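Local coordinates for activating signal cointegrator 1 complex subunit 3 (Homo sapiens, PDB 6YXQ), which unwinds duplex DNA in the 3'-5' direction using ATP for alkylation repair and helps rescue stalled ribosomes, its N-terminal part, seen here, binding ASCC2, at residues Phe57-Leu62 with His144-Asp149; Phe105-Val111 with Ala134-Asn139. One frame throughout, in Å; residues are numbered along the deposited sequence.

Interaction 1 (Phe57-Leu62 with His144-Asp149)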
ATOM      1  N   PHE A  57       6.741  12.605 -38.383  1.00 78.73           N
ATOM      2  CA  PHE A  57       6.184  13.904 -38.012  1.00 70.42           C
ATOM      3  C   PHE A  57       6.951  15.037 -38.680  1.00 75.46           C
ATOM      4  O   PHE A  57       6.358  15.909 -39.324  1.00 83.17           O
ATOM      5  CB  PHE A  57       6.199  14.071 -36.491  1.00 64.25           C
ATOM      6  CG  PHE A  57       5.519  15.326 -36.007  1.00 58.05           C
ATOM      7  CD1 PHE A  57       6.178  16.543 -36.017  1.00 57.53           C
ATOM      8  CD2 PHE A  57       4.220  15.286 -35.533  1.00 64.01           C
ATOM      9  CE1 PHE A  57       5.550  17.695 -35.577  1.00 65.59           C
ATOM     10  CE2 PHE A  57       3.589  16.432 -35.086  1.00 62.51           C
ATOM     11  CZ  PHE A  57       4.254  17.638 -35.109  1.00 59.75           C
ATOM     12  N   LEU A  58       8.278  15.040 -38.532  1.00 76.24           N
ATOM     13  CA  LEU A  58       9.082  16.132 -39.073  1.00 70.69           C
ATOM     14  C   LEU A  58       8.874  16.293 -40.576  1.00 76.56           C
ATOM     15  O   LEU A  58       8.742  17.419 -41.071  1.00 76.47           O
ATOM     16  CB  LEU A  58      10.556  15.894 -38.758  1.00 75.22           C
ATOM     17  CG  LEU A  58      10.956  15.960 -37.286  1.00 74.63           C
ATOM     18  CD1 LEU A  58      12.352  15.393 -37.074  1.00 73.74           C
ATOM     19  CD2 LEU A  58      10.888  17.387 -36.814  1.00 73.03           C
ATOM     20  N   ASN A  59       8.835  15.180 -41.321  1.00 74.66           N
ATOM     21  CA  ASN A  59       8.668  15.265 -42.770  1.00 68.80           C
ATOM     22  C   ASN A  59       7.248  15.660 -43.147  1.00 74.32           C
ATOM     23  O   ASN A  59       7.029  16.291 -44.188  1.00 87.18           O
ATOM     24  CB  ASN A  59       9.026  13.928 -43.420  1.00 73.88           C
ATOM     25  CG  ASN A  59      10.505  13.797 -43.703  1.00 70.11           C
ATOM     26  OD1 ASN A  59      11.017  14.386 -44.651  1.00 76.18           O
ATOM     27  ND2 ASN A  59      11.202  13.025 -42.878  1.00 56.14           N
ATOM     28  N   GLU A  60       6.280  15.293 -42.318  1.00 76.67           N
ATOM     29  CA  GLU A  60       4.880  15.567 -42.594  1.00 69.33           C
ATOM     30  C   GLU A  60       4.510  17.023 -42.341  1.00 69.77           C
ATOM     31  O   GLU A  60       3.547  17.512 -42.937  1.00 83.64           O
ATOM     32  CB  GLU A  60       4.027  14.622 -41.737  1.00 59.47           C
ATOM     33  CG  GLU A  60       2.534  14.672 -41.941  1.00 63.97           C
ATOM     34  CD  GLU A  60       1.809  13.812 -40.923  1.00 78.14           C
ATOM     35  OE1 GLU A  60       1.058  14.362 -40.091  1.00 90.51           O
ATOM     36  OE2 GLU A  60       1.996  12.579 -40.947  1.00 86.46           O
ATOM     37  N   LYS A  61       5.264  17.731 -41.495  1.00 65.85           N
ATOM     38  CA  LYS A  61       4.894  19.069 -41.050  1.00 54.96           C
ATOM     39  C   LYS A  61       5.756  20.175 -41.628  1.00 65.55           C
ATOM     40  O   LYS A  61       5.371  21.344 -41.534  1.00 82.57           O
ATOM     41  CB  LYS A  61       4.963  19.168 -39.518  1.00 53.88           C
ATOM     42  CG  LYS A  61       4.055  18.210 -38.775  1.00 63.76           C
ATOM     43  CD  LYS A  61       2.628  18.324 -39.261  1.00 71.43           C
ATOM     44  CE  LYS A  61       1.653  18.273 -38.100  1.00 76.57           C
ATOM     45  NZ  LYS A  61       0.668  19.381 -38.194  1.00 75.45           N
ATOM     46  N   LEU A  62       6.911  19.849 -42.202  1.00 67.11           N
ATOM     47  CA  LEU A  62       7.883  20.846 -42.616  1.00 56.69           C
ATOM     48  C   LEU A  62       8.213  20.699 -44.097  1.00 74.07           C
ATOM     49  O   LEU A  62       8.132  19.604 -44.665  1.00 83.37           O
ATOM     50  CB  LEU A  62       9.154  20.733 -41.766  1.00 61.92           C
ATOM     51  CG  LEU A  62       8.917  20.782 -40.251  1.00 67.28           C
ATOM     52  CD1 LEU A  62      10.222  20.773 -39.495  1.00 54.39           C
ATOM     53  CD2 LEU A  62       8.095  21.998 -39.849  1.00 71.01           C
ATOM     54  N   HIS A 144      12.340  25.552 -36.285  1.00 70.98           N
ATOM     55  CA  HIS A 144      11.589  25.569 -37.532  1.00 69.42           C
ATOM     56  C   HIS A 144      10.111  25.246 -37.337  1.00 73.96           C
ATOM     57  O   HIS A 144       9.327  25.399 -38.280  1.00 70.07           O
ATOM     58  CB  HIS A 144      12.199  24.580 -38.533  1.00 64.44           C
ATOM     59  CG  HIS A 144      13.610  24.900 -38.919  1.00 76.59           C
ATOM     60  ND1 HIS A 144      13.942  25.432 -40.146  1.00 86.32           N
ATOM     61  CD2 HIS A 144      14.777  24.756 -38.246  1.00 78.29           C
ATOM     62  CE1 HIS A 144      15.249  25.608 -40.211  1.00 87.74           C
ATOM     63  NE2 HIS A 144      15.780  25.203 -39.071  1.00 83.11           N
ATOM     64  N   PHE A 145       9.708  24.801 -36.150  1.00 74.04           N
ATOM     65  CA  PHE A 145       8.299  24.516 -35.920  1.00 73.72           C
ATOM     66  C   PHE A 145       7.531  25.822 -35.847  1.00 79.85           C
ATOM     67  O   PHE A 145       8.004  26.810 -35.277  1.00 91.42           O
ATOM     68  CB  PHE A 145       8.088  23.725 -34.617  1.00 56.38           C
ATOM     69  CG  PHE A 145       8.426  22.253 -34.708  1.00 53.13           C
ATOM     70  CD1 PHE A 145       9.430  21.794 -35.549  1.00 55.22           C
ATOM     71  CD2 PHE A 145       7.767  21.334 -33.909  1.00 58.91           C
ATOM     72  CE1 PHE A 145       9.746  20.449 -35.607  1.00 60.05           C
ATOM     73  CE2 PHE A 145       8.081  19.988 -33.965  1.00 62.00           C
ATOM     74  CZ  PHE A 145       9.071  19.546 -34.813  1.00 62.75           C
ATOM     75  N   SER A 146       6.358  25.834 -36.459  1.00 87.12           N
ATOM     76  CA  SER A 146       5.357  26.791 -36.037  1.00 73.73           C
ATOM     77  C   SER A 146       4.703  26.287 -34.762  1.00 85.01           C
ATOM     78  O   SER A 146       4.823  25.113 -34.389  1.00103.73           O
ATOM     79  CB  SER A 146       4.308  27.001 -37.120  1.00 75.80           C
ATOM     80  OG  SER A 146       3.481  25.860 -37.236  1.00 77.71           O
ATOM     81  N   GLN A 147       4.004  27.198 -34.088  1.00 88.40           N
ATOM     82  CA  GLN A 147       3.474  26.862 -32.775  1.00108.43           C
ATOM     83  C   GLN A 147       2.275  25.919 -32.873  1.00104.99           C
ATOM     84  O   GLN A 147       2.064  25.082 -31.981  1.00115.10           O
ATOM     85  CB  GLN A 147       3.146  28.144 -31.995  1.00125.33           C
ATOM     86  CG  GLN A 147       3.142  27.773 -30.556  1.00146.33           C
ATOM     87  CD  GLN A 147       2.024  26.848 -30.264  1.00158.44           C
ATOM     88  OE1 GLN A 147       0.862  27.106 -30.549  1.00171.35           O
ATOM     89  NE2 GLN A 147       2.398  25.679 -29.846  1.00153.74           N
ATOM     90  N   ASP A 148       1.526  25.997 -33.974  1.00102.74           N
ATOM     91  CA  ASP A 148       0.551  24.960 -34.290  1.00 90.37           C
ATOM     92  C   ASP A 148       1.230  23.601 -34.454  1.00 85.93           C
ATOM     93  O   ASP A 148       0.743  22.582 -33.942  1.00 92.51           O
ATOM     94  CB  ASP A 148      -0.221  25.339 -35.559  1.00 93.54           C
ATOM     95  CG  ASP A 148      -1.404  26.277 -35.281  1.00100.08           C
ATOM     96  OD1 ASP A 148      -1.708  26.536 -34.093  1.00 95.69           O
ATOM     97  OD2 ASP A 148      -2.046  26.732 -36.255  1.00100.01           O
ATOM     98  N   ASP A 149       2.366  23.571 -35.156  1.00 95.99           N
ATOM     99  CA  ASP A 149       3.140  22.338 -35.286  1.00 91.73           C
ATOM    100  C   ASP A 149       3.581  21.812 -33.923  1.00 91.51           C
ATOM    101  O   ASP A 149       3.513  20.605 -33.656  1.00 86.17           O
ATOM    102  CB  ASP A 149       4.358  22.578 -36.177  1.00 64.84           C
ATOM    103  CG  ASP A 149       4.001  22.646 -37.636  1.00 80.58           C
ATOM    104  OD1 ASP A 149       2.963  22.060 -38.015  1.00104.71           O
ATOM    105  OD2 ASP A 149       4.753  23.285 -38.403  1.00 76.62           O
TER
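Phe57, in the last turns of helix 51-61, sends its side chain toward 144-149. Its ring lies near parallel to that of Phe145 (planes at 29°), but with centroids 5.9 Å apart the two are slid so far that they barely overlap; the closest atoms are Phe57 CE1 and Phe145 CE2, 3.8 Å apart. The edge of the Phe57 ring also meets backbone, with CZ 3.4 Å from Asp149 O, and beyond the segments the ring packs on Leu153 and Met156. Leu58 adds a methyl to the edge of the Phe145 ring: its CD2 is 3.5 Å from Phe145 CZ. Here the end of one helix packs against the start of another within an all-helical domain, in the part of ASCC3 required for binding ASCC2. Helix 147-163 opens with Ser146 as N-cap, whose OG accepts from Asp149 N at 3.3 Å. Asp149, held in that first turn, has its OD1 facing Lys61 NZ across a long salt bridge of 3.5 Å, while its OD2 accepts a weak hydrogen bond from Ser146 OG at 3.1 Å. Leu62, the first residue to leave helical geometry, lays its CD1 3.9 Å from Phe145 CE1, while its CD2 lies 3.9 Å from both His144 O and Asp149 OD2.

Interaction 2 (Phe105-Val111 with Ala134-Asn139)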
ATOM      1  N   PHE A 105      14.626  16.905 -24.951  1.00 71.31           N
ATOM      2  CA  PHE A 105      14.964  18.310 -25.142  1.00 65.30           C
ATOM      3  C   PHE A 105      14.010  19.046 -26.074  1.00 63.26           C
ATOM      4  O   PHE A 105      14.252  20.218 -26.378  1.00 71.97           O
ATOM      5  CB  PHE A 105      16.393  18.444 -25.675  1.00 68.63           C
ATOM      6  CG  PHE A 105      17.453  17.963 -24.723  1.00 64.13           C
ATOM      7  CD1 PHE A 105      17.757  18.679 -23.578  1.00 68.02           C
ATOM      8  CD2 PHE A 105      18.160  16.801 -24.984  1.00 62.13           C
ATOM      9  CE1 PHE A 105      18.740  18.236 -22.702  1.00 66.13           C
ATOM     10  CE2 PHE A 105      19.141  16.357 -24.114  1.00 53.66           C
ATOM     11  CZ  PHE A 105      19.431  17.075 -22.974  1.00 55.92           C
ATOM     12  N   HIS A 106      12.934  18.404 -26.537  1.00 62.20           N
ATOM     13  CA  HIS A 106      12.092  19.060 -27.537  1.00 64.80           C
ATOM     14  C   HIS A 106      11.319  20.245 -26.969  1.00 76.42           C
ATOM     15  O   HIS A 106      10.860  21.092 -27.745  1.00 74.37           O
ATOM     16  CB  HIS A 106      11.144  18.048 -28.198  1.00 52.99           C
ATOM     17  CG  HIS A 106       9.893  17.765 -27.423  1.00 71.04           C
ATOM     18  ND1 HIS A 106       9.818  16.782 -26.460  1.00 73.85           N
ATOM     19  CD2 HIS A 106       8.656  18.308 -27.500  1.00 76.94           C
ATOM     20  CE1 HIS A 106       8.596  16.749 -25.960  1.00 68.75           C
ATOM     21  NE2 HIS A 106       7.870  17.664 -26.577  1.00 72.81           N
ATOM     22  N   LEU A 107      11.193  20.342 -25.642  1.00 74.37           N
ATOM     23  CA  LEU A 107      10.521  21.464 -24.990  1.00 77.39           C
ATOM     24  C   LEU A 107      11.446  22.250 -24.069  1.00 81.96           C
ATOM     25  O   LEU A 107      10.970  23.112 -23.321  1.00 75.65           O
ATOM     26  CB  LEU A 107       9.308  20.974 -24.196  1.00 75.97           C
ATOM     27  CG  LEU A 107       8.128  20.476 -25.019  1.00 75.28           C
ATOM     28  CD1 LEU A 107       7.094  19.799 -24.132  1.00 82.30           C
ATOM     29  CD2 LEU A 107       7.521  21.625 -25.788  1.00 76.24           C
ATOM     30  N   LYS A 108      12.749  21.970 -24.095  1.00 81.86           N
ATOM     31  CA  LYS A 108      13.721  22.621 -23.229  1.00 66.02           C
ATOM     32  C   LYS A 108      14.892  23.098 -24.076  1.00 59.59           C
ATOM     33  O   LYS A 108      15.338  22.385 -24.978  1.00 78.88           O
ATOM     34  CB  LYS A 108      14.202  21.661 -22.131  1.00 62.45           C
ATOM     35  CG  LYS A 108      13.065  21.060 -21.312  1.00 84.81           C
ATOM     36  CD  LYS A 108      13.555  19.997 -20.344  1.00109.13           C
ATOM     37  CE  LYS A 108      12.514  18.910 -20.102  1.00119.11           C
ATOM     38  NZ  LYS A 108      13.096  17.528 -20.133  1.00109.01           N
ATOM     39  N   ASP A 109      15.384  24.304 -23.795  1.00 68.92           N
ATOM     40  CA  ASP A 109      16.432  24.912 -24.608  1.00 70.48           C
ATOM     41  C   ASP A 109      17.804  24.868 -23.953  1.00 66.55           C
ATOM     42  O   ASP A 109      18.712  25.579 -24.393  1.00 78.37           O
ATOM     43  CB  ASP A 109      16.073  26.361 -24.955  1.00 74.59           C
ATOM     44  CG  ASP A 109      15.843  27.212 -23.734  1.00 96.40           C
ATOM     45  OD1 ASP A 109      16.785  27.368 -22.931  1.00127.36           O
ATOM     46  OD2 ASP A 109      14.715  27.730 -23.584  1.00107.89           O
ATOM     47  N   SER A 110      17.983  24.048 -22.925  1.00 69.67           N
ATOM     48  CA  SER A 110      19.275  23.941 -22.261  1.00 78.02           C
ATOM     49  C   SER A 110      19.350  22.599 -21.546  1.00 79.36           C
ATOM     50  O   SER A 110      18.365  21.866 -21.446  1.00 75.23           O
ATOM     51  CB  SER A 110      19.504  25.097 -21.281  1.00 76.53           C
ATOM     52  OG  SER A 110      18.558  25.071 -20.227  1.00 92.81           O
ATOM     53  N   VAL A 111      20.542  22.291 -21.053  1.00 80.34           N
ATOM     54  CA  VAL A 111      20.791  21.059 -20.316  1.00 69.12           C
ATOM     55  C   VAL A 111      20.628  21.357 -18.832  1.00 69.83           C
ATOM     56  O   VAL A 111      21.360  22.179 -18.273  1.00 80.62           O
ATOM     57  CB  VAL A 111      22.194  20.511 -20.617  1.00 61.83           C
ATOM     58  CG1 VAL A 111      22.473  19.287 -19.783  1.00 52.97           C
ATOM     59  CG2 VAL A 111      22.338  20.199 -22.100  1.00 65.91           C
ATOM     60  N   ALA A 134      23.095  17.017 -28.371  1.00 67.45           N
ATOM     61  CA  ALA A 134      21.737  16.594 -28.695  1.00 69.85           C
ATOM     62  C   ALA A 134      20.722  17.691 -28.400  1.00 67.02           C
ATOM     63  O   ALA A 134      19.779  17.891 -29.174  1.00 61.57           O
ATOM     64  CB  ALA A 134      21.389  15.325 -27.921  1.00 72.93           C
ATOM     65  N   CYS A 135      20.896  18.415 -27.292  1.00 67.63           N
ATOM     66  CA  CYS A 135      19.987  19.516 -26.991  1.00 63.23           C
ATOM     67  C   CYS A 135      20.104  20.633 -28.025  1.00 65.17           C
ATOM     68  O   CYS A 135      19.090  21.200 -28.453  1.00 69.78           O
ATOM     69  CB  CYS A 135      20.260  20.050 -25.590  1.00 51.71           C
ATOM     70  SG  CYS A 135      19.288  21.498 -25.194  1.00 59.54           S
ATOM     71  N   ASN A 136      21.330  20.961 -28.445  1.00 61.76           N
ATOM     72  CA  ASN A 136      21.503  21.990 -29.467  1.00 68.70           C
ATOM     73  C   ASN A 136      20.839  21.584 -30.776  1.00 63.50           C
ATOM     74  O   ASN A 136      20.139  22.390 -31.400  1.00 73.15           O
ATOM     75  CB  ASN A 136      22.989  22.282 -29.686  1.00 72.01           C
ATOM     76  CG  ASN A 136      23.615  23.034 -28.525  1.00 67.87           C
ATOM     77  OD1 ASN A 136      22.929  23.413 -27.579  1.00 64.76           O
ATOM     78  ND2 ASN A 136      24.927  23.240 -28.586  1.00 61.99           N
ATOM     79  N   ALA A 137      21.039  20.335 -31.203  1.00 58.84           N
ATOM     80  CA  ALA A 137      20.417  19.878 -32.443  1.00 52.71           C
ATOM     81  C   ALA A 137      18.895  19.892 -32.341  1.00 55.40           C
ATOM     82  O   ALA A 137      18.200  20.311 -33.279  1.00 66.11           O
ATOM     83  CB  ALA A 137      20.923  18.483 -32.793  1.00 48.22           C
ATOM     84  N   THR A 138      18.358  19.451 -31.204  1.00 54.45           N
ATOM     85  CA  THR A 138      16.911  19.436 -31.028  1.00 50.62           C
ATOM     86  C   THR A 138      16.329  20.839 -31.082  1.00 59.16           C
ATOM     87  O   THR A 138      15.271  21.057 -31.685  1.00 64.14           O
ATOM     88  CB  THR A 138      16.557  18.774 -29.704  1.00 42.93           C
ATOM     89  OG1 THR A 138      17.174  17.484 -29.647  1.00 62.92           O
ATOM     90  CG2 THR A 138      15.065  18.625 -29.595  1.00 46.39           C
ATOM     91  N   ASN A 139      16.997  21.804 -30.448  1.00 65.73           N
ATOM     92  CA  ASN A 139      16.470  23.163 -30.462  1.00 65.94           C
ATOM     93  C   ASN A 139      16.615  23.798 -31.836  1.00 66.94           C
ATOM     94  O   ASN A 139      15.762  24.595 -32.244  1.00 65.75           O
ATOM     95  CB  ASN A 139      17.154  24.004 -29.391  1.00 58.86           C
ATOM     96  CG  ASN A 139      16.498  23.845 -28.042  1.00 79.78           C
ATOM     97  OD1 ASN A 139      15.526  24.530 -27.724  1.00 97.23           O
ATOM     98  ND2 ASN A 139      17.007  22.918 -27.250  1.00 89.70           N
TER
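Start at Ala134, which is buried and gives the loop 105-111 little more than backbone: its C is 4.4 Å from Phe105 CD2, while its methyl packs on Leu101 and Ala80 of neighbouring helices. Cys135 does most of the apolar work. Its CB sits over one face of the Phe105 ring, 3.6 Å from the centroid and 15° off the normal, a CH-pi contact; its SG, 4.3 Å from the same centroid, approaches obliquely as a sulfur-aromatic contact. That sulfur also lies against the passing backbone, 3.7 Å from Ser110 N, and Val111 CG2 comes within 4.1 Å of Cys135 CB. One turn on, Thr138 ties its OG1 back to Ala134 O at 2.7 Å, so the hydroxyl of this buried residue has a partner within its own helix, and lays CG2 3.6 Å from His106 CA and 3.7 Å from Phe105 O. Asn139 supplies the polar link: its ND2 donates to Lys108 O at 2.9 Å and also to Cys135 O at 3.0 Å, so one amide joins loop and helix, while its OD1 rests 3.3 Å from Asp109 CA. The loop reaches this position through a type I beta turn, Phe105 to Lys108. The whole is an interhelical connection, between helices 91-105 and 113-123, folded back onto helix 128-142 of an all-helical domain.

In the fold
Interactions 1 and 2 lie on the same side of the chain's centre, about 24 Å and 16 Å from it, with their own centres about 16 Å apart. They do not touch; their nearest atoms are about 5 Å apart. Along the chain interaction 2 is nested within the loop that interaction 1 closes, and helix 128-142, which carries 134-139, is followed directly by helix 147-163, where 144-149 leads in. Helix 64-85 is common to both, meeting Leu58 and Leu62 in one and Ala134 and Thr138 in the other; helix 147-163, which begins in interaction 1, also reaches interaction 2, its Leu153 touching Phe57, Phe145 and His106. The ASCC2 chain touches neither contact.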